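Local coordinates for EmGH1 (Erythrobacter marinus, PDB 5Z87), which is a glycoside hydrolase family 3 enzyme that probably acts as a beta-glucosidase, cutting glucose from the non-reducing ends of beta-linked glucosides, at residues A[56-61]-A[85-90]; A[145-150]-A[194-199]; A[155-160]-A[409-414]; A[214-219]-A[227-232]. All coordinates share one frame; numbering follows the deposited sequence.

Interaction 1. Residues A[56-61]-A[85-90]; sequences LDEMAA and FAHGIG
His87 lies against helix 56-61, with its imidazole passing beside Asp57 CB and Glu58 CG. The apolar part of the contact is small. His87 NE2 lies 3.8 Å from Asp57 CB, and His87 ND1 is 3.9 Å from Glu58 CG. CG of His87 stands anti to its carbonyl carbon (chi1 -40°), which puts CG on the side of the helix. The Glu58 side chain crosses the histidine at about a right angle. Further along, the methyl of Ala61 points at the loop and packs on Gly88 O at 3.9 Å.

Both segments belong to the N-terminal domain of the family 3 fold, a TIM-barrel relative. Residues 85-90 lead into strand 91-93, a strand of the parallel sheet of the domain. The direct polar link is at this entry: Gly90 N gives a weak hydrogen bond to Ala61 O at 2.9 Å.

Water carries the rest. One water lies in the plane of the His87 ring at its edge, 2.8 Å from His87 NE2, and donates to Asp57 OD2 at 3.0 Å. A second water donates to Glu58 O; its bond to His87 O is short and less certain. An alanine in place of His87 would probably leave the first water without its ring partner and open a gap beside Asp57 CB and Glu58 CG.

The carboxylates have stronger partners elsewhere. Asp57 forms a salt bridge with Arg360, and Glu58 forms one with Arg120.

Interaction 2. Residues A[145-150]-A[194-199]; sequences QAMAMA and EETWGE
Gln145 and Glu194 meet through their polar ends at the start of helix 146-150. Gln145 NE2 donates to Glu194 OE1 at 2.9 Å. The carboxylate oxygen takes the bond on its anti lone pair and lies near the amide plane. The two side chains cross at about a right angle, their flat groups 72° apart. Gln145 is at the N-cap position, and its OE1 accepts from Ala146 N at 2.8 Å, on a lone pair in the carbonyl plane. CG of Gln145 is anti to the backbone N (chi1 -175°), which places it 3.4 Å from Glu194 O. An alanine at Gln145 would probably leave Glu194 OE1 without this donor and Ala146 N without this acceptor. One backbone bond joins the segments, from Met147 N to Glu194 O at 3.0 Å.

The apolar contacts centre on the Trp197 indole. Ala150 CB packs on Trp197 CE3 at 3.4 Å, and Met149 CB reaches Trp197 CH2 at 3.6 Å. Ala146 O sits over one face of the indole, 3.6 Å above the plane and toward the rim. Away from the ring, the methyl CE of Met147 touches Thr196 OG1.

Gly451 N and Gly451 O bond Glu194 OE1 and Gln145 NE2, respectively. Trp197 also packs on helix 201-216 and on Val158. Met149 touches helix 155-171, while Met147 and Ala148 touch Phe601 of strand 596-601 in the mixed sheet.

Interaction 3. Residues A[155-160]-A[409-414]; sequences PDMVRQ and ARRMAE
Met157 and Met412 interlock where helix 155-171 runs beside helix 403-416. Met157 points at the other helix. Its CB carbon meets Met412 CE at 3.6 Å. Its own methyl travels further and rests on the backbone, with Met157 CE 3.6 Å from Met412 CA. The two methionines therefore reach past each other, each methyl lying near the partner's main chain. Met157 is extended to SD and bends at its last torsion (chi3 56°), which sets CE over the helix. The same methyl lies over one face of the Arg411 guanidinium, well above it and offset toward the rim. The Met157 and Arg411 side chains cross at about a right angle.

Val158 comes next. Its CB points away, but CG2 still touches Met412 CE at 3.9 Å. Met412 CE also comes within 3.4 Å of Val158 N, so this one methyl spans both residues.

The pair of helices joins two parts of the enzyme. Helix 155-171 belongs to the N-terminal, TIM-barrel-like domain, and helix 403-416 leads into strand 418-422 of the six-stranded mixed sheet. The segments run nearly antiparallel, at 154°, with their axes 10.9 Å apart.

One helical turn after Met157, Gln160 closes the contact at its outer side. Gln160 NE2 lies at the edge of the Arg411 guanidinium, 3.7 Å from Arg411 NH2, and the two flat groups are 25° apart. Both are nitrogens that carry hydrogens, so this is contact without a bond. Gln160 also touches Leu408, and Val158 packs on Ala210 and Ile211 of helix 201-216.

Interaction 4. Residues A[214-219]-A[227-232]; sequences GLQGAP and RIATSV
Leu215 overlaps the methyl of Thr230: both Leu215 CB and Leu215 CD1 lie 3.6 Å from Thr230 CG2. Its other branch, Leu215 CD2, packs on Ile228 CD1 at 4.0 Å. The leucine backbone joins in as well. Leu215 O accepts a nearly straight hydrogen bond from Ile228 N at 2.9 Å.

Gln216 reaches out, extended, and crosses Thr230 at a slant. Its CG is anti to the carbonyl carbon (chi1 -68°), close to Ile228 O. The tip then takes the strand's N-H: Thr230 N donates to Gln216 OE1 at 3.0 Å, tilted slightly from the carbonyl plane. Thr230 OG1 is equally near Gln216 OE1, but that weak pairing is not settled, since Ser274 OG also bonds the hydroxyl. The amide has further partners, with Gly273 O bonding Gln216 NE2 and Ile275 N bonding Gln216 OE1.

Arg227 curls back over the end of the helix. Its NH2 makes a weak bond to Gly214 O at 2.7 Å, with the oxygen at the guanidinium edge. Gly217 CA lies over one face of the same group, 3.7 Å above it. Arg227 NH1 also forms a salt bridge with Glu163 of helix 155-171.

At Gly217, with positive phi, the chain leaves helical geometry, and a loop brings it back to strand 229-235. This is the helix-to-strand return of a beta-alpha-beta crossover between neighbouring parallel strands 176-177 and 229-235, as in TIM barrels.

Interactions 1, 2 and 4 lie wholly within the N-terminal domain, while interaction 3 ties that domain to helix 403-416. Interaction 2 is nearest the centre of the chain, and all its touching residues are buried. The centre of interaction 1 is about 33 Å from that of the chain, and this contact uses water as well as direct contact. Interaction 3 is methionine packing with an exposed arginine at its outer side, whereas interaction 4 relies on backbone and amide hydrogen bonds. Interactions 2 and 3 touch, through Trp197 with Val158 and Met149 with Met412. Interaction 4 meets interaction 3 through Gly214 and Arg159. Interaction 1 touches none of the others.

Interaction 1. Residues A[56-61]-A[85-90]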
loop_
_atom_site.group_PDB
_atom_site.type_symbol
_atom_site.label_atom_id
_atom_site.label_comp_id
_atom_site.label_asym_id
_atom_site.label_seq_id
_atom_site.Cartn_x
_atom_site.Cartn_y
_atom_site.Cartn_z
ATOM N N LEU A 56 9.859 -42.695 17.372
ATOM C CA LEU A 56 9.536 -41.752 16.306
ATOM C C LEU A 56 8.035 -41.480 16.237
ATOM O O LEU A 56 7.603 -40.321 16.183
ATOM C CB LEU A 56 10.038 -42.297 14.969
ATOM C CG LEU A 56 9.569 -41.577 13.704
ATOM C CD1 LEU A 56 10.086 -40.158 13.704
ATOM C CD2 LEU A 56 10.039 -42.310 12.458
ATOM N N ASP A 57 7.225 -42.543 16.237
ATOM C CA ASP A 57 5.778 -42.388 16.121
ATOM C C ASP A 57 5.183 -41.665 17.323
ATOM O O ASP A 57 4.216 -40.902 17.175
ATOM C CB ASP A 57 5.116 -43.755 15.943
ATOM C CG ASP A 57 5.383 -44.356 14.576
ATOM O OD1 ASP A 57 6.027 -43.684 13.747
ATOM O OD2 ASP A 57 4.946 -45.499 14.324
ATOM N N GLU A 58 5.746 -41.877 18.515
ATOM C CA GLU A 58 5.223 -41.207 19.702
ATOM C C GLU A 58 5.571 -39.723 19.706
ATOM O O GLU A 58 4.746 -38.889 20.090
ATOM C CB GLU A 58 5.749 -41.889 20.962
ATOM C CG GLU A 58 5.248 -43.337 21.120
ATOM C CD GLU A 58 5.854 -44.006 22.340
ATOM O OE1 GLU A 58 7.046 -43.743 22.633
ATOM O OE2 GLU A 58 5.128 -44.777 23.010
ATOM N N MET A 59 6.793 -39.374 19.300
ATOM C CA MET A 59 7.149 -37.966 19.193
ATOM C C MET A 59 6.351 -37.277 18.094
ATOM O O MET A 59 5.877 -36.149 18.278
ATOM C CB MET A 59 8.641 -37.819 18.932
ATOM C CG MET A 59 9.480 -38.111 20.145
ATOM S SD MET A 59 11.220 -37.798 19.833
ATOM C CE MET A 59 11.534 -39.008 18.541
ATOM N N ALA A 60 6.188 -37.945 16.951
ATOM C CA ALA A 60 5.476 -37.331 15.841
ATOM C C ALA A 60 4.038 -37.013 16.212
ATOM O O ALA A 60 3.484 -36.014 15.744
ATOM C CB ALA A 60 5.527 -38.239 14.615
ATOM N N ALA A 61 3.425 -37.825 17.063
ATOM C CA ALA A 61 2.025 -37.596 17.401
ATOM C C ALA A 61 1.842 -36.289 18.170
ATOM O O ALA A 61 0.775 -35.668 18.098
ATOM C CB ALA A 61 1.487 -38.785 18.203
ATOM N N PHE A 85 -3.040 -41.511 16.725
ATOM C CA PHE A 85 -3.710 -41.235 17.992
ATOM C C PHE A 85 -3.548 -42.388 18.981
ATOM O O PHE A 85 -3.766 -42.199 20.180
ATOM C CB PHE A 85 -5.196 -40.936 17.747
ATOM C CG PHE A 85 -5.929 -40.414 18.956
ATOM C CD1 PHE A 85 -5.469 -39.294 19.641
ATOM C CD2 PHE A 85 -7.082 -41.043 19.406
ATOM C CE1 PHE A 85 -6.140 -38.817 20.754
ATOM C CE2 PHE A 85 -7.760 -40.576 20.522
ATOM C CZ PHE A 85 -7.289 -39.464 21.202
ATOM N N ALA A 86 -3.144 -43.563 18.509
ATOM C CA ALA A 86 -2.759 -44.633 19.418
ATOM C C ALA A 86 -1.667 -44.190 20.387
ATOM O O ALA A 86 -1.545 -44.762 21.473
ATOM C CB ALA A 86 -2.306 -45.856 18.610
ATOM N N HIS A 87 -0.896 -43.159 20.038
ATOM C CA HIS A 87 0.152 -42.629 20.903
ATOM C C HIS A 87 -0.213 -41.279 21.505
ATOM O O HIS A 87 0.670 -40.550 21.962
ATOM C CB HIS A 87 1.462 -42.523 20.133
ATOM C CG HIS A 87 1.703 -43.681 19.222
ATOM N ND1 HIS A 87 1.947 -44.955 19.694
ATOM C CD2 HIS A 87 1.707 -43.770 17.871
ATOM C CE1 HIS A 87 2.107 -45.775 18.670
ATOM N NE2 HIS A 87 1.959 -45.084 17.553
ATOM N N GLY A 88 -1.492 -40.929 21.526
ATOM C CA GLY A 88 -1.847 -39.628 22.058
ATOM C C GLY A 88 -1.874 -38.565 20.977
ATOM O O GLY A 88 -2.089 -38.877 19.800
ATOM N N ILE A 89 -1.649 -37.308 21.359
ATOM C CA ILE A 89 -1.908 -36.190 20.462
ATOM C C ILE A 89 -1.178 -34.972 21.002
ATOM O O ILE A 89 -1.030 -34.806 22.215
ATOM C CB ILE A 89 -3.438 -35.958 20.311
ATOM C CG1 ILE A 89 -3.756 -35.093 19.086
ATOM C CG2 ILE A 89 -4.052 -35.373 21.583
ATOM C CD1 ILE A 89 -5.179 -35.266 18.591
ATOM N N GLY A 90 -0.696 -34.130 20.093
ATOM C CA GLY A 90 -0.127 -32.857 20.486
ATOM C C GLY A 90 -1.131 -31.935 21.149
ATOM O O GLY A 90 -0.953 -31.528 22.300
HETATM O O HOH W 1 2.011 -45.877 14.837
HETATM O O HOH W 2 2.915 -39.383 22.058
#

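Interaction 2. Residues A[145-150]-A[194-199]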
loop_
_atom_site.group_PDB
_atom_site.type_symbol
_atom_site.label_atom_id
_atom_site.label_comp_id
_atom_site.label_asym_id
_atom_site.label_seq_id
_atom_site.Cartn_x
_atom_site.Cartn_y
_atom_site.Cartn_z
ATOM N N GLN A 145 -13.788 -5.555 23.056
ATOM C CA GLN A 145 -12.900 -6.044 22.013
ATOM C C GLN A 145 -11.499 -5.444 22.173
ATOM O O GLN A 145 -11.296 -4.443 22.867
ATOM C CB GLN A 145 -13.499 -5.728 20.641
ATOM C CG GLN A 145 -12.739 -6.277 19.436
ATOM C CD GLN A 145 -12.538 -7.789 19.494
ATOM O OE1 GLN A 145 -11.777 -8.304 20.321
ATOM N NE2 GLN A 145 -13.196 -8.498 18.592
ATOM N N ALA A 146 -10.516 -6.084 21.536
ATOM C CA ALA A 146 -9.120 -5.707 21.760
ATOM C C ALA A 146 -8.853 -4.239 21.385
ATOM O O ALA A 146 -8.223 -3.492 22.147
ATOM C CB ALA A 146 -8.205 -6.667 20.991
ATOM N N MET A 147 -9.344 -3.794 20.226
ATOM C CA MET A 147 -9.126 -2.394 19.844
ATOM C C MET A 147 -9.834 -1.434 20.796
ATOM O O MET A 147 -9.294 -0.371 21.123
ATOM C CB MET A 147 -9.591 -2.138 18.411
ATOM C CG MET A 147 -9.217 -0.731 17.912
ATOM S SD MET A 147 -9.143 -0.684 16.120
ATOM C CE MET A 147 -7.467 -1.238 15.796
ATOM N N ALA A 148 -11.039 -1.786 21.253
ATOM C CA ALA A 148 -11.702 -0.979 22.277
ATOM C C ALA A 148 -10.828 -0.847 23.514
ATOM O O ALA A 148 -10.587 0.262 24.012
ATOM C CB ALA A 148 -13.054 -1.596 22.644
ATOM N N MET A 149 -10.320 -1.969 24.012
ATOM C CA MET A 149 -9.515 -1.923 25.229
ATOM C C MET A 149 -8.234 -1.135 25.018
ATOM O O MET A 149 -7.702 -0.547 25.973
ATOM C CB MET A 149 -9.199 -3.337 25.704
ATOM C CG MET A 149 -10.416 -4.107 26.224
ATOM S SD MET A 149 -9.884 -5.538 27.189
ATOM C CE MET A 149 -9.543 -6.730 25.910
ATOM N N ALA A 150 -7.716 -1.117 23.784
ATOM C CA ALA A 150 -6.532 -0.306 23.502
ATOM C C ALA A 150 -6.806 1.179 23.705
ATOM O O ALA A 150 -5.869 1.950 23.961
ATOM C CB ALA A 150 -6.038 -0.556 22.070
ATOM N N GLU A 194 -10.110 -4.999 14.342
ATOM C CA GLU A 194 -10.574 -4.918 15.729
ATOM C C GLU A 194 -9.818 -5.857 16.667
ATOM O O GLU A 194 -9.796 -5.617 17.881
ATOM C CB GLU A 194 -12.058 -5.239 15.784
ATOM C CG GLU A 194 -12.338 -6.688 15.413
ATOM C CD GLU A 194 -13.812 -6.974 15.258
ATOM O OE1 GLU A 194 -14.433 -7.493 16.207
ATOM O OE2 GLU A 194 -14.350 -6.668 14.182
ATOM N N GLU A 195 -9.199 -6.917 16.137
ATOM C CA GLU A 195 -8.459 -7.847 16.976
ATOM C C GLU A 195 -7.130 -7.291 17.458
ATOM O O GLU A 195 -6.518 -7.908 18.346
ATOM C CB GLU A 195 -8.176 -9.144 16.230
ATOM C CG GLU A 195 -9.366 -9.770 15.592
ATOM C CD GLU A 195 -8.987 -11.088 14.951
ATOM O OE1 GLU A 195 -9.754 -11.564 14.080
ATOM O OE2 GLU A 195 -7.902 -11.620 15.315
ATOM N N THR A 196 -6.668 -6.169 16.893
ATOM C CA THR A 196 -5.358 -5.619 17.196
ATOM C C THR A 196 -5.477 -4.502 18.215
ATOM O O THR A 196 -6.564 -4.018 18.522
ATOM C CB THR A 196 -4.677 -5.070 15.937
ATOM O OG1 THR A 196 -5.299 -3.824 15.561
ATOM C CG2 THR A 196 -4.751 -6.064 14.822
ATOM N N TRP A 197 -4.320 -4.063 18.702
ATOM C CA TRP A 197 -4.225 -2.950 19.633
ATOM C C TRP A 197 -3.804 -1.657 18.944
ATOM O O TRP A 197 -3.289 -0.742 19.591
ATOM C CB TRP A 197 -3.286 -3.329 20.782
ATOM C CG TRP A 197 -3.915 -4.468 21.579
ATOM C CD1 TRP A 197 -4.026 -5.769 21.186
ATOM C CD2 TRP A 197 -4.604 -4.373 22.840
ATOM N NE1 TRP A 197 -4.709 -6.496 22.129
ATOM C CE2 TRP A 197 -5.064 -5.667 23.160
ATOM C CE3 TRP A 197 -4.845 -3.326 23.744
ATOM C CZ2 TRP A 197 -5.763 -5.943 24.346
ATOM C CZ3 TRP A 197 -5.527 -3.606 24.921
ATOM C CH2 TRP A 197 -5.980 -4.903 25.209
ATOM N N GLY A 198 -4.033 -1.550 17.651
ATOM C CA GLY A 198 -3.864 -0.286 16.978
ATOM C C GLY A 198 -2.673 -0.275 16.048
ATOM O O GLY A 198 -2.136 -1.313 15.654
ATOM N N GLU A 199 -2.253 0.942 15.698
ATOM C CA GLU A 199 -1.168 1.156 14.755
ATOM C C GLU A 199 0.185 1.399 15.421
ATOM O O GLU A 199 1.210 1.358 14.735
ATOM C CB GLU A 199 -1.506 2.356 13.843
ATOM C CG GLU A 199 -1.401 3.736 14.520
ATOM C CD GLU A 199 -1.944 4.888 13.650
ATOM O OE1 GLU A 199 -2.900 4.654 12.877
ATOM O OE2 GLU A 199 -1.418 6.025 13.753
#

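Interaction 3. Residues A[155-160]-A[409-414]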
loop_
_atom_site.group_PDB
_atom_site.type_symbol
_atom_site.label_atom_id
_atom_site.label_comp_id
_atom_site.label_asym_id
_atom_site.label_seq_id
_atom_site.Cartn_x
_atom_site.Cartn_y
_atom_site.Cartn_z
ATOM N N PRO A 155 -2.864 -0.346 30.747
ATOM C CA PRO A 155 -2.320 -1.712 30.688
ATOM C C PRO A 155 -2.446 -2.456 32.008
ATOM O O PRO A 155 -2.546 -3.689 32.001
ATOM C CB PRO A 155 -0.857 -1.501 30.268
ATOM C CG PRO A 155 -0.584 -0.032 30.441
ATOM C CD PRO A 155 -1.886 0.671 30.318
ATOM N N ASP A 156 -2.481 -1.741 33.137
ATOM C CA ASP A 156 -2.730 -2.391 34.422
ATOM C C ASP A 156 -4.085 -3.084 34.428
ATOM O O ASP A 156 -4.219 -4.199 34.949
ATOM C CB ASP A 156 -2.637 -1.372 35.564
ATOM C CG ASP A 156 -3.643 -0.215 35.421
ATOM O OD1 ASP A 156 -4.041 0.137 34.287
ATOM O OD2 ASP A 156 -4.040 0.349 36.455
ATOM N N MET A 157 -5.101 -2.459 33.834
ATOM C CA MET A 157 -6.391 -3.133 33.785
ATOM C C MET A 157 -6.420 -4.225 32.723
ATOM O O MET A 157 -7.161 -5.208 32.871
ATOM C CB MET A 157 -7.501 -2.115 33.549
ATOM C CG MET A 157 -7.751 -1.212 34.751
ATOM S SD MET A 157 -9.068 -0.019 34.428
ATOM C CE MET A 157 -10.434 -1.089 33.977
ATOM N N VAL A 158 -5.630 -4.068 31.652
ATOM C CA VAL A 158 -5.506 -5.124 30.647
ATOM C C VAL A 158 -5.008 -6.413 31.294
ATOM O O VAL A 158 -5.546 -7.500 31.046
ATOM C CB VAL A 158 -4.576 -4.675 29.504
ATOM C CG1 VAL A 158 -4.265 -5.842 28.586
ATOM C CG2 VAL A 158 -5.196 -3.525 28.719
ATOM N N ARG A 159 -3.971 -6.302 32.135
ATOM C CA ARG A 159 -3.429 -7.470 32.824
ATOM C C ARG A 159 -4.500 -8.164 33.667
ATOM O O ARG A 159 -4.614 -9.396 33.652
ATOM C CB ARG A 159 -2.240 -7.052 33.691
ATOM C CG ARG A 159 -1.479 -8.224 34.282
ATOM C CD ARG A 159 -0.733 -7.861 35.560
ATOM N NE ARG A 159 -1.639 -7.441 36.636
ATOM C CZ ARG A 159 -2.439 -8.254 37.334
ATOM N NH1 ARG A 159 -2.473 -9.566 37.085
ATOM N NH2 ARG A 159 -3.222 -7.750 38.283
ATOM N N GLN A 160 -5.311 -7.380 34.386
ATOM C CA GLN A 160 -6.412 -7.932 35.173
ATOM C C GLN A 160 -7.444 -8.624 34.291
ATOM O O GLN A 160 -7.966 -9.688 34.650
ATOM C CB GLN A 160 -7.097 -6.824 35.975
ATOM C CG GLN A 160 -6.260 -6.190 37.050
ATOM C CD GLN A 160 -6.915 -4.934 37.589
ATOM O OE1 GLN A 160 -6.254 -3.930 37.815
ATOM N NE2 GLN A 160 -8.229 -4.981 37.778
ATOM N N ALA A 409 -15.424 -6.005 33.492
ATOM C CA ALA A 409 -15.826 -5.723 32.119
ATOM C C ALA A 409 -16.535 -4.374 32.001
ATOM O O ALA A 409 -16.368 -3.658 31.003
ATOM C CB ALA A 409 -16.722 -6.843 31.602
ATOM N N ARG A 410 -17.343 -4.019 33.001
ATOM C CA ARG A 410 -17.964 -2.699 33.021
ATOM C C ARG A 410 -16.918 -1.598 33.176
ATOM O O ARG A 410 -16.908 -0.620 32.411
ATOM C CB ARG A 410 -18.992 -2.638 34.149
ATOM C CG ARG A 410 -19.387 -1.248 34.572
ATOM C CD ARG A 410 -20.705 -0.887 33.952
ATOM N NE ARG A 410 -21.774 -0.755 34.939
ATOM C CZ ARG A 410 -22.379 0.398 35.213
ATOM N NH1 ARG A 410 -22.009 1.508 34.568
ATOM N NH2 ARG A 410 -23.356 0.442 36.116
ATOM N N ARG A 411 -16.012 -1.748 34.150
ATOM C CA ARG A 411 -15.010 -0.712 34.383
ATOM C C ARG A 411 -14.079 -0.536 33.182
ATOM O O ARG A 411 -13.638 0.587 32.894
ATOM C CB ARG A 411 -14.202 -1.028 35.643
ATOM C CG ARG A 411 -14.840 -0.515 36.934
ATOM C CD ARG A 411 -13.797 -0.293 38.034
ATOM N NE ARG A 411 -12.836 -1.398 38.136
ATOM C CZ ARG A 411 -11.507 -1.259 38.161
ATOM N NH1 ARG A 411 -10.956 -0.046 38.097
ATOM N NH2 ARG A 411 -10.724 -2.338 38.255
ATOM N N MET A 412 -13.764 -1.622 32.472
ATOM C CA MET A 412 -12.892 -1.498 31.310
ATOM C C MET A 412 -13.561 -0.654 30.228
ATOM O O MET A 412 -12.945 0.264 29.673
ATOM C CB MET A 412 -12.515 -2.879 30.778
ATOM C CG MET A 412 -11.420 -2.853 29.710
ATOM S SD MET A 412 -9.886 -2.030 30.230
ATOM C CE MET A 412 -8.756 -3.385 30.382
ATOM N N ALA A 413 -14.843 -0.925 29.951
ATOM C CA ALA A 413 -15.585 -0.114 28.992
ATOM C C ALA A 413 -15.605 1.362 29.396
ATOM O O ALA A 413 -15.383 2.244 28.553
ATOM C CB ALA A 413 -17.004 -0.657 28.840
ATOM N N GLU A 414 -15.839 1.647 30.685
ATOM C CA GLU A 414 -15.829 3.030 31.175
ATOM C C GLU A 414 -14.491 3.727 30.920
ATOM O O GLU A 414 -14.451 4.959 30.779
ATOM C CB GLU A 414 -16.170 3.069 32.681
ATOM C CG GLU A 414 -17.604 2.572 33.000
ATOM C CD GLU A 414 -17.969 2.572 34.496
ATOM O OE1 GLU A 414 -17.062 2.599 35.357
ATOM O OE2 GLU A 414 -19.185 2.545 34.803
#

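Interaction 4. Residues A[214-219]-A[227-232]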
loop_
_atom_site.group_PDB
_atom_site.type_symbol
_atom_site.label_atom_id
_atom_site.label_comp_id
_atom_site.label_asym_id
_atom_site.label_seq_id
_atom_site.Cartn_x
_atom_site.Cartn_y
_atom_site.Cartn_z
ATOM N N GLY A 214 -0.841 -11.316 31.991
ATOM C CA GLY A 214 -2.139 -11.637 32.556
ATOM C C GLY A 214 -2.561 -13.072 32.308
ATOM O O GLY A 214 -3.082 -13.736 33.206
ATOM N N LEU A 215 -2.348 -13.571 31.089
ATOM C CA LEU A 215 -2.785 -14.924 30.759
ATOM C C LEU A 215 -1.852 -15.991 31.334
ATOM O O LEU A 215 -2.311 -17.061 31.744
ATOM C CB LEU A 215 -2.900 -15.081 29.240
ATOM C CG LEU A 215 -4.154 -14.500 28.581
ATOM C CD1 LEU A 215 -3.996 -14.483 27.055
ATOM C CD2 LEU A 215 -5.400 -15.291 28.988
ATOM N N GLN A 216 -0.545 -15.727 31.355
ATOM C CA GLN A 216 0.446 -16.699 31.797
ATOM C C GLN A 216 0.943 -16.453 33.211
ATOM O O GLN A 216 1.551 -17.354 33.798
ATOM C CB GLN A 216 1.670 -16.698 30.866
ATOM C CG GLN A 216 1.419 -17.218 29.455
ATOM C CD GLN A 216 2.708 -17.568 28.704
ATOM O OE1 GLN A 216 2.678 -18.285 27.697
ATOM N NE2 GLN A 216 3.844 -17.065 29.195
ATOM N N GLY A 217 0.722 -15.262 33.762
ATOM C CA GLY A 217 1.421 -14.834 34.955
ATOM C C GLY A 217 2.766 -14.223 34.613
ATOM O O GLY A 217 3.271 -14.307 33.490
ATOM N N ALA A 218 3.357 -13.589 35.617
ATOM C CA ALA A 218 4.701 -13.063 35.477
ATOM C C ALA A 218 5.667 -14.198 35.127
ATOM O O ALA A 218 5.490 -15.328 35.588
ATOM C CB ALA A 218 5.120 -12.376 36.774
ATOM N N PRO A 219 6.687 -13.932 34.305
ATOM C CA PRO A 219 7.582 -15.013 33.857
ATOM C C PRO A 219 8.059 -15.871 35.023
ATOM O O PRO A 219 8.509 -15.355 36.047
ATOM C CB PRO A 219 8.753 -14.265 33.208
ATOM C CG PRO A 219 8.258 -12.889 32.935
ATOM C CD PRO A 219 7.185 -12.597 33.931
ATOM N N ARG A 227 -3.434 -20.298 35.176
ATOM C CA ARG A 227 -2.890 -19.576 34.036
ATOM C C ARG A 227 -2.854 -20.512 32.841
ATOM O O ARG A 227 -3.021 -21.724 32.978
ATOM C CB ARG A 227 -1.484 -19.037 34.335
ATOM C CG ARG A 227 -1.393 -18.165 35.568
ATOM C CD ARG A 227 -2.263 -16.920 35.465
ATOM N NE ARG A 227 -2.225 -16.170 36.715
ATOM C CZ ARG A 227 -2.205 -14.847 36.801
ATOM N NH1 ARG A 227 -2.164 -14.277 37.994
ATOM N NH2 ARG A 227 -2.233 -14.093 35.704
ATOM N N ILE A 228 -2.655 -19.939 31.650
ATOM C CA ILE A 228 -2.614 -20.705 30.408
ATOM C C ILE A 228 -1.503 -20.135 29.532
ATOM O O ILE A 228 -1.070 -18.995 29.704
ATOM C CB ILE A 228 -3.964 -20.675 29.646
ATOM C CG1 ILE A 228 -4.223 -19.275 29.054
ATOM C CG2 ILE A 228 -5.118 -21.092 30.564
ATOM C CD1 ILE A 228 -5.475 -19.181 28.161
ATOM N N ALA A 229 -1.055 -20.939 28.576
ATOM C CA ALA A 229 -0.042 -20.499 27.624
ATOM C C ALA A 229 -0.636 -19.570 26.563
ATOM O O ALA A 229 -1.738 -19.805 26.048
ATOM C CB ALA A 229 0.611 -21.711 26.949
ATOM N N THR A 230 0.101 -18.512 26.244
ATOM C CA THR A 230 -0.208 -17.638 25.114
ATOM C C THR A 230 0.501 -18.137 23.861
ATOM O O THR A 230 1.621 -18.653 23.930
ATOM C CB THR A 230 0.241 -16.198 25.387
ATOM O OG1 THR A 230 1.626 -16.188 25.756
ATOM C CG2 THR A 230 -0.562 -15.581 26.505
ATOM N N SER A 231 -0.153 -17.973 22.711
ATOM C CA SER A 231 0.479 -18.140 21.401
ATOM C C SER A 231 0.335 -16.817 20.646
ATOM O O SER A 231 -0.664 -16.579 19.964
ATOM C CB SER A 231 -0.140 -19.300 20.614
ATOM O OG SER A 231 -0.457 -20.380 21.472
ATOM N N VAL A 232 1.340 -15.949 20.753
ATOM C CA VAL A 232 1.230 -14.632 20.139
ATOM C C VAL A 232 1.218 -14.777 18.622
ATOM O O VAL A 232 1.963 -15.584 18.046
ATOM C CB VAL A 232 2.366 -13.721 20.630
ATOM C CG1 VAL A 232 2.174 -13.421 22.111
ATOM C CG2 VAL A 232 3.716 -14.402 20.413
#